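Local coordinates for xylose isomerase domain protein (PDB 3U0H) that is of unproven function but is probably an isomerase built on a xylose isomerase-like TIM barrel, at residues A[34-37]-A[38-41]; A[74-77]-A[78-82]; A[121-124]-A[125-128]; A[129-133]-A[134-138]; A[163-166]-A[167-171]. One frame throughout, in Å; residues are numbered along the deposited sequence. Where two conformers were deposited one is given.

Contact 1: residues A[34-37]-A[38-41]; sequences DVPF and HWLE. With EDO (1,2-ethanediol), chain F.
Val35 and Leu40 meet on the buried side of this turn, where the methyl CG1 of Val35 sits 3.7 Å from CD2 of Leu40 and equally close to CB of Trp39. CG1 reaches both because it stands anti to the backbone N (chi1 179°), and Leu63 of strand 62-67 packs against both aliphatic side chains. Phe37 is buried too, on Leu66, Pro69 and Cys93; Glu41 brings OE2 to the edge of its ring, 3.3 Å from Phe37 CE2, with carboxylate and ring planes 68° apart. Pro36 lies alongside Trp39, pointing the same way; its CD rests 4.0 Å from the centroid of the five-membered ring, a CH-pi contact only 12° off the ring normal. The stretch is a beta-to-alpha connection of the TIM barrel, leading from strand 32-33 into helix 37-47. Pro36 is the N-cap, and its carbonyl O accepts the N-H of Trp39 at 3.0 Å. The solvent side is looser: His38, exposed, lends Glu41 OE1 a weak ND1 bond of 3.3 Å, and Arg89 offers OE2 a long, weak ion pair. Before the turn, Asp34 OD1 takes a hydrogen bond from O1 of an ethanediol that Asn65 also holds.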
loop_
_atom_site.group_PDB
_atom_site.type_symbol
_atom_site.label_atom_id
_atom_site.label_comp_id
_atom_site.label_asym_id
_atom_site.label_seq_id
_atom_site.Cartn_x
_atom_site.Cartn_y
_atom_site.Cartn_z
ATOM N N ASP A 34 -20.101 -14.880 22.549
ATOM C CA ASP A 34 -19.101 -13.871 22.782
ATOM C C ASP A 34 -18.355 -14.288 24.075
ATOM O O ASP A 34 -18.958 -14.532 25.144
ATOM C CB ASP A 34 -19.777 -12.505 22.933
ATOM C CG ASP A 34 -18.771 -11.350 22.919
ATOM O OD1 ASP A 34 -17.704 -11.493 23.521
ATOM O OD2 ASP A 34 -19.027 -10.310 22.305
ATOM N N VAL A 35 -17.061 -14.464 23.932
ATOM C CA VAL A 35 -16.172 -14.809 25.028
ATOM C C VAL A 35 -14.975 -13.883 24.907
ATOM O O VAL A 35 -14.356 -13.843 23.870
ATOM C CB VAL A 35 -15.691 -16.251 24.933
ATOM C CG1 VAL A 35 -14.730 -16.573 26.094
ATOM C CG2 VAL A 35 -16.890 -17.214 24.936
ATOM N N PRO A 36 -14.655 -13.118 25.974
ATOM C CA PRO A 36 -13.422 -12.345 25.953
ATOM C C PRO A 36 -12.142 -13.229 25.796
ATOM O O PRO A 36 -12.067 -14.382 26.290
ATOM C CB PRO A 36 -13.444 -11.593 27.305
ATOM C CG PRO A 36 -14.823 -11.700 27.859
ATOM C CD PRO A 36 -15.523 -12.814 27.135
ATOM N N PHE A 37 -11.137 -12.700 25.112
ATOM C CA PHE A 37 -9.963 -13.498 24.740
ATOM C C PHE A 37 -9.144 -14.019 25.961
ATOM O O PHE A 37 -8.598 -15.154 25.922
ATOM C CB PHE A 37 -9.028 -12.705 23.779
ATOM C CG PHE A 37 -7.767 -13.488 23.395
ATOM C CD1 PHE A 37 -7.853 -14.561 22.528
ATOM C CD2 PHE A 37 -6.553 -13.217 23.994
ATOM C CE1 PHE A 37 -6.757 -15.301 22.216
ATOM C CE2 PHE A 37 -5.424 -13.964 23.679
ATOM C CZ PHE A 37 -5.526 -15.000 22.779
ATOM N N HIS A 38 -9.016 -13.190 27.006
ATOM C CA HIS A 38 -8.367 -13.615 28.269
ATOM C C HIS A 38 -8.973 -14.875 28.778
ATOM O O HIS A 38 -8.249 -15.712 29.352
ATOM C CB HIS A 38 -8.444 -12.540 29.364
ATOM C CG HIS A 38 -7.341 -11.512 29.300
ATOM N ND1 HIS A 38 -6.197 -11.678 28.541
ATOM C CD2 HIS A 38 -7.193 -10.280 29.964
ATOM C CE1 HIS A 38 -5.379 -10.601 28.721
ATOM N NE2 HIS A 38 -5.989 -9.751 29.601
ATOM N N TRP A 39 -10.267 -15.094 28.556
ATOM C CA TRP A 39 -10.827 -16.339 29.049
ATOM C C TRP A 39 -10.278 -17.480 28.265
ATOM O O TRP A 39 -9.834 -18.491 28.817
ATOM C CB TRP A 39 -12.306 -16.376 28.898
ATOM C CG TRP A 39 -13.125 -15.398 29.672
ATOM C CD1 TRP A 39 -12.875 -14.009 29.945
ATOM C CD2 TRP A 39 -14.442 -15.695 30.260
ATOM N NE1 TRP A 39 -13.929 -13.455 30.638
ATOM C CE2 TRP A 39 -14.920 -14.439 30.865
ATOM C CE3 TRP A 39 -15.226 -16.825 30.338
ATOM C CZ2 TRP A 39 -16.147 -14.372 31.498
ATOM C CZ3 TRP A 39 -16.454 -16.753 31.000
ATOM C CH2 TRP A 39 -16.904 -15.558 31.557
ATOM N N LEU A 40 -10.279 -17.319 26.949
ATOM C CA LEU A 40 -9.795 -18.370 26.075
ATOM C C LEU A 40 -8.280 -18.613 26.254
ATOM O O LEU A 40 -7.820 -19.746 26.206
ATOM C CB LEU A 40 -10.115 -18.010 24.623
ATOM C CG LEU A 40 -11.572 -17.739 24.229
ATOM C CD1 LEU A 40 -11.634 -17.208 22.814
ATOM C CD2 LEU A 40 -12.416 -18.996 24.417
ATOM N N GLU A 41 -7.518 -17.533 26.416
ATOM C CA GLU A 41 -6.074 -17.576 26.668
ATOM C C GLU A 41 -5.695 -18.317 27.954
ATOM O O GLU A 41 -4.708 -19.054 27.968
ATOM C CB GLU A 41 -5.549 -16.164 26.795
ATOM C CG GLU A 41 -4.045 -16.072 26.729
ATOM C CD GLU A 41 -3.577 -14.632 26.725
ATOM O OE1 GLU A 41 -3.887 -13.856 27.679
ATOM O OE2 GLU A 41 -2.877 -14.272 25.756
HETATM C C1 EDO F . -15.544 -9.022 24.390
HETATM O O1 EDO F . -16.542 -9.713 25.206
HETATM C C2 EDO F . -15.332 -9.661 23.004
HETATM O O2 EDO F . -16.464 -9.517 22.102
#

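Contact 2: residues A[74-77]-A[78-82]; sequences DSEP and VFLRE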
loop_
_atom_site.group_PDB
_atom_site.type_symbol
_atom_site.label_atom_id
_atom_site.label_comp_id
_atom_site.label_asym_id
_atom_site.label_seq_id
_atom_site.Cartn_x
_atom_site.Cartn_y
_atom_site.Cartn_z
ATOM N N ASP A 74 -0.842 1.936 24.925
ATOM C CA ASP A 74 0.403 1.600 25.621
ATOM C C ASP A 74 1.546 2.433 25.067
ATOM O O ASP A 74 1.404 3.148 24.061
ATOM C CB ASP A 74 0.758 0.133 25.466
ATOM C CG ASP A 74 0.302 -0.717 26.639
ATOM O OD1 ASP A 74 0.315 -0.217 27.773
ATOM O OD2 ASP A 74 -0.080 -1.895 26.455
ATOM N N SER A 75 2.671 2.357 25.764
ATOM C CA SER A 75 3.942 2.803 25.237
ATOM C C SER A 75 4.216 2.059 23.896
ATOM O O SER A 75 3.659 0.969 23.653
ATOM C CB SER A 75 5.057 2.523 26.276
ATOM O OG SER A 75 5.236 1.096 26.432
ATOM N N GLU A 76 5.048 2.664 23.037
ATOM C CA GLU A 76 5.330 2.110 21.710
ATOM C C GLU A 76 5.921 0.678 21.813
ATOM O O GLU A 76 5.414 -0.208 21.132
ATOM C CB GLU A 76 6.260 3.029 20.838
ATOM C CG GLU A 76 6.220 2.769 19.305
ATOM C CD GLU A 76 4.815 2.817 18.633
ATOM O OE1 GLU A 76 3.927 3.608 19.037
ATOM O OE2 GLU A 76 4.587 2.073 17.661
ATOM N N PRO A 77 6.964 0.450 22.681
ATOM C CA PRO A 77 7.578 -0.883 22.701
ATOM C C PRO A 77 6.576 -1.973 23.143
ATOM O O PRO A 77 6.640 -3.073 22.638
ATOM C CB PRO A 77 8.706 -0.743 23.725
ATOM C CG PRO A 77 8.894 0.740 23.930
ATOM C CD PRO A 77 7.525 1.304 23.752
ATOM N N VAL A 78 5.669 -1.670 24.062
ATOM C CA VAL A 78 4.702 -2.685 24.520
ATOM C C VAL A 78 3.667 -2.903 23.424
ATOM O O VAL A 78 3.299 -4.046 23.122
ATOM C CB VAL A 78 4.049 -2.278 25.867
ATOM C CG1 VAL A 78 2.948 -3.262 26.290
ATOM C CG2 VAL A 78 5.120 -2.091 26.973
ATOM N N PHE A 79 3.214 -1.803 22.811
ATOM C CA PHE A 79 2.266 -1.884 21.729
ATOM C C PHE A 79 2.828 -2.728 20.585
ATOM O O PHE A 79 2.165 -3.645 20.104
ATOM C CB PHE A 79 1.821 -0.491 21.193
ATOM C CG PHE A 79 1.088 -0.578 19.898
ATOM C CD1 PHE A 79 -0.174 -1.111 19.866
ATOM C CD2 PHE A 79 1.699 -0.239 18.708
ATOM C CE1 PHE A 79 -0.853 -1.267 18.680
ATOM C CE2 PHE A 79 1.023 -0.373 17.514
ATOM C CZ PHE A 79 -0.275 -0.883 17.508
ATOM N N LEU A 80 4.023 -2.410 20.133
ATOM C CA LEU A 80 4.602 -3.192 19.036
ATOM C C LEU A 80 4.714 -4.678 19.361
ATOM O O LEU A 80 4.511 -5.548 18.482
ATOM C CB LEU A 80 5.951 -2.652 18.579
ATOM C CG LEU A 80 5.859 -1.280 17.869
ATOM C CD1 LEU A 80 7.250 -0.650 17.608
ATOM C CD2 LEU A 80 4.991 -1.304 16.591
ATOM N N ARG A 81 5.009 -4.973 20.598
ATOM C CA ARG A 81 5.167 -6.334 21.064
ATOM C C ARG A 81 3.822 -7.046 20.995
ATOM O O ARG A 81 3.682 -8.125 20.468
ATOM C CB ARG A 81 5.716 -6.282 22.502
ATOM C CG ARG A 81 6.033 -7.622 23.170
ATOM C CD ARG A 81 6.629 -7.410 24.570
ATOM N NE ARG A 81 7.623 -6.330 24.571
ATOM C CZ ARG A 81 7.711 -5.383 25.510
ATOM N NH1 ARG A 81 6.870 -5.358 26.558
ATOM N NH2 ARG A 81 8.627 -4.446 25.378
ATOM N N GLU A 82 2.807 -6.398 21.545
ATOM C CA GLU A 82 1.466 -6.991 21.529
ATOM C C GLU A 82 0.910 -7.103 20.099
ATOM O O GLU A 82 0.136 -8.053 19.783
ATOM C CB GLU A 82 0.534 -6.204 22.438
ATOM C CG GLU A 82 0.967 -6.226 23.909
ATOM C CD GLU A 82 0.987 -7.644 24.438
ATOM O OE1 GLU A 82 0.007 -8.378 24.174
ATOM O OE2 GLU A 82 2.005 -8.047 25.071
#
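The Phe79 ring receives Glu76 OE2 at its edge, 3.8 Å from Phe79 CD2. In one of its two modelled conformers, the Arg81 guanidinium has the carbonyl O of Pro77 over one face, 3.5 Å above the plane and toward the rim, with Val78 CA on that same face. That conformer brings its flat group back over the preceding turn by a bend at chi3 (-43°). The same Pro77 O accepts the Arg81 N-H at 3.2 Å, and Leu80 N bonds to Glu76 O at 2.8 Å. Ser75 is the N-cap of helix 76-84, and its carbonyl takes the first of these bonds, from Phe79 N. Its hydroxyl OG lies 3.2 Å from the methyl CG2 of Val78, while the other methyl, CG1, is met by Asp74 OD2 at 3.3 Å, so two polar atoms flank one branched side chain. Glu76 bends at chi2 (55°), which turns its carboxylate toward the next turn, and OE2 comes 3.6 Å from Leu80 CD2. The charge itself is spent elsewhere: OE2 pairs with Arg122 and OE1 with Arg123. Through these salt bridges, and through Phe79 resting on Arg122, Arg123 and Gln126, this short surface helix of the TIM barrel lies against helix 113-131, while Phe79 and Glu82 also touch Leu70 in the loop after strand 62-67.

Contact 3: residues A[121-124]-A[125-128]; sequences ARRI and RQVA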
loop_
_atom_site.group_PDB
_atom_site.type_symbol
_atom_site.label_atom_id
_atom_site.label_comp_id
_atom_site.label_asym_id
_atom_site.label_seq_id
_atom_site.Cartn_x
_atom_site.Cartn_y
_atom_site.Cartn_z
ATOM N N ALA A 121 -4.874 6.610 14.919
ATOM C CA ALA A 121 -5.138 6.286 13.488
ATOM C C ALA A 121 -4.081 5.311 13.006
ATOM O O ALA A 121 -4.388 4.280 12.382
ATOM C CB ALA A 121 -5.134 7.530 12.589
ATOM N N ARG A 122 -2.839 5.594 13.326
ATOM C CA ARG A 122 -1.738 4.783 12.791
ATOM C C ARG A 122 -1.692 3.373 13.390
ATOM O O ARG A 122 -1.334 2.425 12.734
ATOM C CB ARG A 122 -0.407 5.509 12.969
ATOM C CG ARG A 122 0.811 4.720 12.484
ATOM C CD ARG A 122 1.467 3.903 13.590
ATOM N NE ARG A 122 1.886 4.654 14.789
ATOM C CZ ARG A 122 2.422 4.106 15.890
ATOM N NH1 ARG A 122 2.577 2.785 16.016
ATOM N NH2 ARG A 122 2.812 4.895 16.884
ATOM N N ARG A 123 -2.022 3.240 14.658
ATOM C CA ARG A 123 -1.947 1.934 15.344
ATOM C C ARG A 123 -3.100 0.995 14.959
ATOM O O ARG A 123 -2.943 -0.218 14.921
ATOM C CB ARG A 123 -1.953 2.154 16.866
ATOM C CG ARG A 123 -0.662 2.716 17.418
ATOM C CD ARG A 123 -0.698 2.873 18.926
ATOM N NE ARG A 123 0.593 3.201 19.498
ATOM C CZ ARG A 123 0.859 3.184 20.812
ATOM N NH1 ARG A 123 -0.094 2.817 21.712
ATOM N NH2 ARG A 123 2.067 3.521 21.244
ATOM N N ILE A 124 -4.258 1.579 14.737
ATOM C CA ILE A 124 -5.438 0.864 14.266
ATOM C C ILE A 124 -5.192 0.366 12.859
ATOM O O ILE A 124 -5.588 -0.746 12.522
ATOM C CB ILE A 124 -6.721 1.749 14.316
ATOM C CG1 ILE A 124 -7.089 2.048 15.799
ATOM C CG2 ILE A 124 -7.893 1.038 13.634
ATOM C CD1 ILE A 124 -8.328 2.903 16.060
ATOM N N ARG A 125 -4.514 1.184 12.052
ATOM C CA ARG A 125 -4.107 0.831 10.692
ATOM C C ARG A 125 -3.176 -0.385 10.761
ATOM O O ARG A 125 -3.339 -1.366 10.010
ATOM C CB ARG A 125 -3.396 2.025 10.035
ATOM C CG ARG A 125 -2.840 1.759 8.660
ATOM C CD ARG A 125 -1.872 2.899 8.227
ATOM N NE ARG A 125 -2.507 4.184 8.441
ATOM C CZ ARG A 125 -1.944 5.357 8.761
ATOM N NH1 ARG A 125 -0.650 5.511 8.882
ATOM N NH2 ARG A 125 -2.772 6.405 8.953
ATOM N N GLN A 126 -2.159 -0.292 11.616
ATOM C CA GLN A 126 -1.228 -1.414 11.832
ATOM C C GLN A 126 -1.997 -2.671 12.279
ATOM O O GLN A 126 -1.735 -3.758 11.805
ATOM C CB GLN A 126 -0.136 -1.035 12.811
ATOM C CG GLN A 126 0.917 -0.071 12.253
ATOM C CD GLN A 126 1.968 0.327 13.299
ATOM O OE1 GLN A 126 1.649 0.672 14.425
ATOM N NE2 GLN A 126 3.209 0.262 12.923
ATOM N N VAL A 127 -2.958 -2.527 13.166
ATOM C CA VAL A 127 -3.736 -3.672 13.590
ATOM C C VAL A 127 -4.506 -4.248 12.404
ATOM O O VAL A 127 -4.459 -5.463 12.178
ATOM C CB VAL A 127 -4.647 -3.307 14.740
ATOM C CG1 VAL A 127 -5.722 -4.379 15.010
ATOM C CG2 VAL A 127 -3.804 -3.085 15.996
ATOM N N ALA A 128 -5.164 -3.381 11.638
ATOM C CA ALA A 128 -5.987 -3.819 10.526
ATOM C C ALA A 128 -5.141 -4.519 9.488
ATOM O O ALA A 128 -5.538 -5.515 8.942
ATOM C CB ALA A 128 -6.652 -2.621 9.884
#
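Arg122 reaches forward one turn to Gln126. Its CB passes Arg125 NH1 at 4.1 Å and its CG at 4.0 Å. The bend at chi2 (-93°) sets CD 3.3 Å from Gln126 OE1, and a second at chi3 (-56°) swings the guanidinium, with NH1, to the amide. NE forms a salt bridge with Glu167 OE1 of the second subunit, and NH2 faces the same carboxylate. At the tip, NH1 gives Gln126 OE1 a hydrogen bond of 2.8 Å, lying in the guanidinium plane but tilted 32° from the carbonyl plane of the amide; the two flat groups stand nearly perpendicular. NH1 also pairs with Glu76 OE2, so the amide oxygen and the carboxylate together fix the rotation of the group. This is helix 113-131, an outer helix of the TIM barrel, whose i to i+4 bonds run unbroken from Ala121 O to Ala128 N. Arg125 crosses Arg122 at about a right angle and lays a guanidinium face over Arg122 CA, 4.0 Å above the plane. Its NE and NH2 bond to Ile169 O and Ala168 O, while NH1 reaches Glu167 O of the second subunit. On the barrel side, Ile124 packs on Phe165, Ile169 and Leu140.

Contact 4: residues A[129-133]-A[134-138]; sequences VELLP and LGMRV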
loop_
_atom_site.group_PDB
_atom_site.type_symbol
_atom_site.label_atom_id
_atom_site.label_comp_id
_atom_site.label_asym_id
_atom_site.label_seq_id
_atom_site.Cartn_x
_atom_site.Cartn_y
_atom_site.Cartn_z
ATOM N N VAL A 129 -3.969 -3.985 9.216
ATOM C CA VAL A 129 -3.035 -4.602 8.295
ATOM C C VAL A 129 -2.583 -5.998 8.734
ATOM O O VAL A 129 -2.528 -6.898 7.885
ATOM C CB VAL A 129 -1.809 -3.707 8.030
ATOM C CG1 VAL A 129 -0.692 -4.473 7.288
ATOM C CG2 VAL A 129 -2.253 -2.460 7.263
ATOM N N GLU A 130 -2.338 -6.237 10.019
ATOM C CA GLU A 130 -1.917 -7.582 10.453
ATOM C C GLU A 130 -3.058 -8.545 10.186
ATOM O O GLU A 130 -2.841 -9.766 10.109
ATOM C CB GLU A 130 -1.546 -7.663 11.953
ATOM C CG GLU A 130 -0.247 -6.963 12.307
ATOM C CD GLU A 130 0.892 -7.519 11.486
ATOM O OE1 GLU A 130 0.998 -8.753 11.426
ATOM O OE2 GLU A 130 1.631 -6.752 10.851
ATOM N N LEU A 131 -4.260 -8.013 10.015
ATOM C CA LEU A 131 -5.426 -8.921 9.907
ATOM C C LEU A 131 -5.868 -9.184 8.455
ATOM O O LEU A 131 -6.697 -10.053 8.200
ATOM C CB LEU A 131 -6.595 -8.420 10.774
ATOM C CG LEU A 131 -6.391 -8.427 12.300
ATOM C CD1 LEU A 131 -7.520 -7.597 12.924
ATOM C CD2 LEU A 131 -6.427 -9.836 12.900
ATOM N N LEU A 132 -5.301 -8.451 7.502
ATOM C CA LEU A 132 -5.682 -8.636 6.102
ATOM C C LEU A 132 -5.432 -10.067 5.617
ATOM O O LEU A 132 -6.269 -10.554 4.929
ATOM C CB LEU A 132 -4.986 -7.616 5.173
ATOM C CG LEU A 132 -5.410 -6.143 5.377
ATOM C CD1 LEU A 132 -4.512 -5.109 4.640
ATOM C CD2 LEU A 132 -6.882 -5.999 4.957
ATOM N N PRO A 133 -4.307 -10.756 6.030
ATOM C CA PRO A 133 -4.085 -12.093 5.523
ATOM C C PRO A 133 -5.088 -13.116 6.001
ATOM O O PRO A 133 -5.210 -14.190 5.364
ATOM C CB PRO A 133 -2.707 -12.468 6.041
ATOM C CG PRO A 133 -2.033 -11.180 6.433
ATOM C CD PRO A 133 -3.139 -10.251 6.797
ATOM N N LEU A 134 -5.813 -12.778 7.070
ATOM C CA LEU A 134 -6.675 -13.725 7.744
ATOM C C LEU A 134 -8.087 -13.517 7.283
ATOM O O LEU A 134 -8.973 -14.265 7.636
ATOM C CB LEU A 134 -6.587 -13.521 9.272
ATOM C CG LEU A 134 -5.164 -13.375 9.851
ATOM C CD1 LEU A 134 -5.185 -13.117 11.368
ATOM C CD2 LEU A 134 -4.300 -14.595 9.474
ATOM N N GLY A 135 -8.310 -12.496 6.476
ATOM C CA GLY A 135 -9.674 -12.208 6.049
ATOM C C GLY A 135 -10.529 -11.751 7.218
ATOM O O GLY A 135 -11.652 -12.206 7.418
HETATM N N MSE A 136 -9.990 -10.885 8.042
HETATM C CA MSE A 136 -10.753 -10.440 9.202
HETATM C C MSE A 136 -10.891 -8.925 9.165
HETATM O O MSE A 136 -10.040 -8.171 8.619
HETATM C CB MSE A 136 -10.113 -10.963 10.474
HETATM C CG MSE A 136 -10.318 -12.471 10.745
HETATM SE SE MSE A 136 -9.248 -13.113 12.276
HETATM C CE MSE A 136 -10.569 -13.149 13.721
ATOM N N ARG A 137 -12.003 -8.465 9.684
ATOM C CA ARG A 137 -12.225 -7.029 9.737
ATOM C C ARG A 137 -12.176 -6.523 11.167
ATOM O O ARG A 137 -12.465 -7.268 12.125
ATOM C CB ARG A 137 -13.574 -6.667 9.101
ATOM C CG ARG A 137 -13.691 -6.828 7.578
ATOM C CD ARG A 137 -15.165 -6.913 7.128
ATOM N NE ARG A 137 -15.811 -8.110 7.694
ATOM C CZ ARG A 137 -17.060 -8.197 8.110
ATOM N NH1 ARG A 137 -17.892 -7.195 8.056
ATOM N NH2 ARG A 137 -17.475 -9.324 8.592
ATOM N N VAL A 138 -11.815 -5.241 11.279
ATOM C CA VAL A 138 -11.807 -4.487 12.493
ATOM C C VAL A 138 -13.103 -3.678 12.574
ATOM O O VAL A 138 -13.460 -2.924 11.688
ATOM C CB VAL A 138 -10.567 -3.545 12.544
ATOM C CG1 VAL A 138 -10.546 -2.661 13.828
ATOM C CG2 VAL A 138 -9.303 -4.370 12.434
#
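Leu131 is the hub here, and its two methyls divide the work. CD1 meets Val138 CG2 at 3.7 Å, the side chains crossing at about a right angle, while CD2 lies 3.8 Å from Leu134 CD1. Leu131 carries CG beside its backbone N and then runs on extended, with chi2 at 167°, which turns the fork so that CD1 faces the incoming strand and CD2 the turn. Leu134 takes a similar shape, though its first torsion of -46° is rotated somewhat from that of Leu131; its CD1 returns to Leu131, and CD2 lies on the side of Pro133, 4.3 Å from the ring carbon CB. Val138 presents CG2, whereas Met136, a selenomethionine, brings only CB near Leu131 and leads its selenium end away.

This is the alpha-to-beta turn of the TIM barrel, joining helix 113-131 to strand 137-141. The chain tightens through a 3-10 segment: Leu134 N bonds to Leu131 O at 3.1 Å and Gly135 N to Leu132 O at 3.2 Å. Leu131 O takes a second, weak bond from Met136 N at 3.4 Å. Gly135 makes the reversal with a positive phi of 67°, a conformation that favours glycine.

Ala90 of helix 86-95 covers Leu131, Leu134 and Met136, and Val101 of strand 100-104 touches Leu131 and Met136. Leu132 turns the other way, onto Leu132 of the third subunit, and Pro133 packs on Pro172 of that same neighbour.

Contact 5: residues A[163-166]-A[167-171]; sequences KTFW and EAIGA. With EDO (1,2-ethanediol), chain E.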
loop_
_atom_site.group_PDB
_atom_site.type_symbol
_atom_site.label_atom_id
_atom_site.label_comp_id
_atom_site.label_asym_id
_atom_site.label_seq_id
_atom_site.Cartn_x
_atom_site.Cartn_y
_atom_site.Cartn_z
ATOM N N LYS A 163 -17.062 7.507 10.637
ATOM C CA LYS A 163 -16.785 7.436 9.214
ATOM C C LYS A 163 -15.694 8.403 8.775
ATOM O O LYS A 163 -14.929 8.065 7.867
ATOM C CB LYS A 163 -17.995 7.769 8.405
ATOM C CG LYS A 163 -19.032 6.691 8.282
ATOM C CD LYS A 163 -20.231 7.340 7.569
ATOM C CE LYS A 163 -21.078 6.360 6.790
ATOM N NZ LYS A 163 -22.374 6.974 6.343
ATOM N N THR A 164 -15.603 9.592 9.369
ATOM C CA THR A 164 -14.471 10.469 9.018
ATOM C C THR A 164 -13.182 9.837 9.562
ATOM O O THR A 164 -12.134 9.907 8.934
ATOM C CB THR A 164 -14.624 11.891 9.531
ATOM O OG1 THR A 164 -14.567 11.860 10.979
ATOM C CG2 THR A 164 -15.999 12.489 9.060
ATOM N N PHE A 165 -13.261 9.125 10.670
ATOM C CA PHE A 165 -12.033 8.577 11.304
ATOM C C PHE A 165 -11.465 7.432 10.473
ATOM O O PHE A 165 -10.246 7.331 10.358
ATOM C CB PHE A 165 -12.298 8.203 12.751
ATOM C CG PHE A 165 -11.084 7.724 13.520
ATOM C CD1 PHE A 165 -9.914 8.466 13.555
ATOM C CD2 PHE A 165 -11.144 6.559 14.254
ATOM C CE1 PHE A 165 -8.828 8.038 14.269
ATOM C CE2 PHE A 165 -10.028 6.119 14.952
ATOM C CZ PHE A 165 -8.874 6.866 14.965
ATOM N N TRP A 166 -12.333 6.649 9.809
ATOM C CA TRP A 166 -11.898 5.716 8.750
ATOM C C TRP A 166 -10.938 6.289 7.744
ATOM O O TRP A 166 -10.063 5.633 7.274
ATOM C CB TRP A 166 -13.091 5.105 7.993
ATOM C CG TRP A 166 -14.013 4.274 8.856
ATOM C CD1 TRP A 166 -13.728 3.687 10.092
ATOM C CD2 TRP A 166 -15.368 3.847 8.529
ATOM N NE1 TRP A 166 -14.785 2.974 10.552
ATOM C CE2 TRP A 166 -15.843 3.093 9.687
ATOM C CE3 TRP A 166 -16.243 4.101 7.474
ATOM C CZ2 TRP A 166 -17.123 2.545 9.739
ATOM C CZ3 TRP A 166 -17.533 3.545 7.543
ATOM C CH2 TRP A 166 -17.957 2.771 8.651
ATOM N N GLU A 167 -11.091 7.516 7.374
ATOM C CA GLU A 167 -10.187 8.125 6.403
ATOM C C GLU A 167 -8.790 8.294 7.000
ATOM O O GLU A 167 -7.822 8.139 6.329
ATOM C CB GLU A 167 -10.725 9.507 6.006
ATOM C CG GLU A 167 -12.098 9.515 5.317
ATOM C CD GLU A 167 -12.598 10.938 4.950
ATOM O OE1 GLU A 167 -11.770 11.840 4.620
ATOM O OE2 GLU A 167 -13.844 11.150 4.997
ATOM N N ALA A 168 -8.704 8.620 8.290
ATOM C CA ALA A 168 -7.388 8.832 8.937
ATOM C C ALA A 168 -6.635 7.505 8.919
ATOM O O ALA A 168 -5.459 7.437 8.575
ATOM C CB ALA A 168 -7.566 9.363 10.375
ATOM N N ILE A 169 -7.374 6.442 9.256
ATOM C CA ILE A 169 -6.826 5.105 9.401
ATOM C C ILE A 169 -6.359 4.600 8.022
ATOM O O ILE A 169 -5.286 4.034 7.901
ATOM C CB ILE A 169 -7.888 4.098 10.006
ATOM C CG1 ILE A 169 -8.392 4.541 11.417
ATOM C CG2 ILE A 169 -7.288 2.687 10.011
ATOM C CD1 ILE A 169 -9.666 3.819 11.974
ATOM N N GLY A 170 -7.211 4.735 7.019
ATOM C CA GLY A 170 -6.909 4.381 5.645
ATOM C C GLY A 170 -6.651 2.920 5.394
ATOM O O GLY A 170 -5.759 2.599 4.634
ATOM N N ALA A 171 -7.413 2.039 6.056
ATOM C CA ALA A 171 -7.259 0.589 5.919
ATOM C C ALA A 171 -8.574 0.125 5.417
ATOM O O ALA A 171 -9.630 0.527 5.937
ATOM C CB ALA A 171 -6.947 -0.121 7.241
HETATM C C1 EDO E . -1.952 4.972 4.982
HETATM O O1 EDO E . -0.706 4.749 4.343
HETATM C C2 EDO E . -2.876 3.784 4.758
HETATM O O2 EDO E . -3.665 4.060 3.613
HETATM O O HOH W 1 -9.999 2.863 7.330
#
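Helix 159-169 runs out here through i to i+4 bonds from Ile169 N to Phe165 O and Gly170 N to Trp166 O (3.0 Å), and Gly170 leaves the helix with a positive phi of 64°. It is an outer helix of the TIM barrel, leading into strand 174-179. The side-chain contact rests on Ile169, which crosses Phe165 at about a right angle. Its CD1 lies over the ring face as a CH-pi contact, 4.2 Å from the centroid and 29° off the normal, and 3.8 Å from Phe165 CE2. The same methyl lies at the edge of the Trp166 ring, more loosely, 4.5 Å from CD1. Phe165 can offer that face because its CG stands anti to the backbone N (chi1 -176°); Ala168 CB approaches the ring obliquely at CD1, and Phe155 meets it edge-to-face. At the interface with the second subunit Glu167 runs extended from CG, its CB 3.3 Å from Thr164 O, and OE1 forms a salt bridge with Arg122 of that subunit. Beyond the helix, a water bonded to Ala171 N lies 2.8 Å from Trp166 O, and the Gly170 carbonyl O accepts a 2.7 Å hydrogen bond from O2 of an ethanediol.

How the contacts relate
Contact 2 is the surface member of the set, contacts 3 and 4 are buried, and contacts 1 and 5 are partly so. Contacts 3 and 4 share helix 113-131 and differ sharply: arginines dominate the first, leucines the second, where the chain turns into strand 137-141. Contact 3 is also the crossroads, bonded by charge to contact 2, by arginine-to-carbonyl bonds to contact 5, and packed on contact 4 through Ala128 and Val138. Contact 1 touches none of the others, its centre about 19 Å from that of contact 4. Contacts 3 and 5 both face the second subunit, while contact 4 packs on the third.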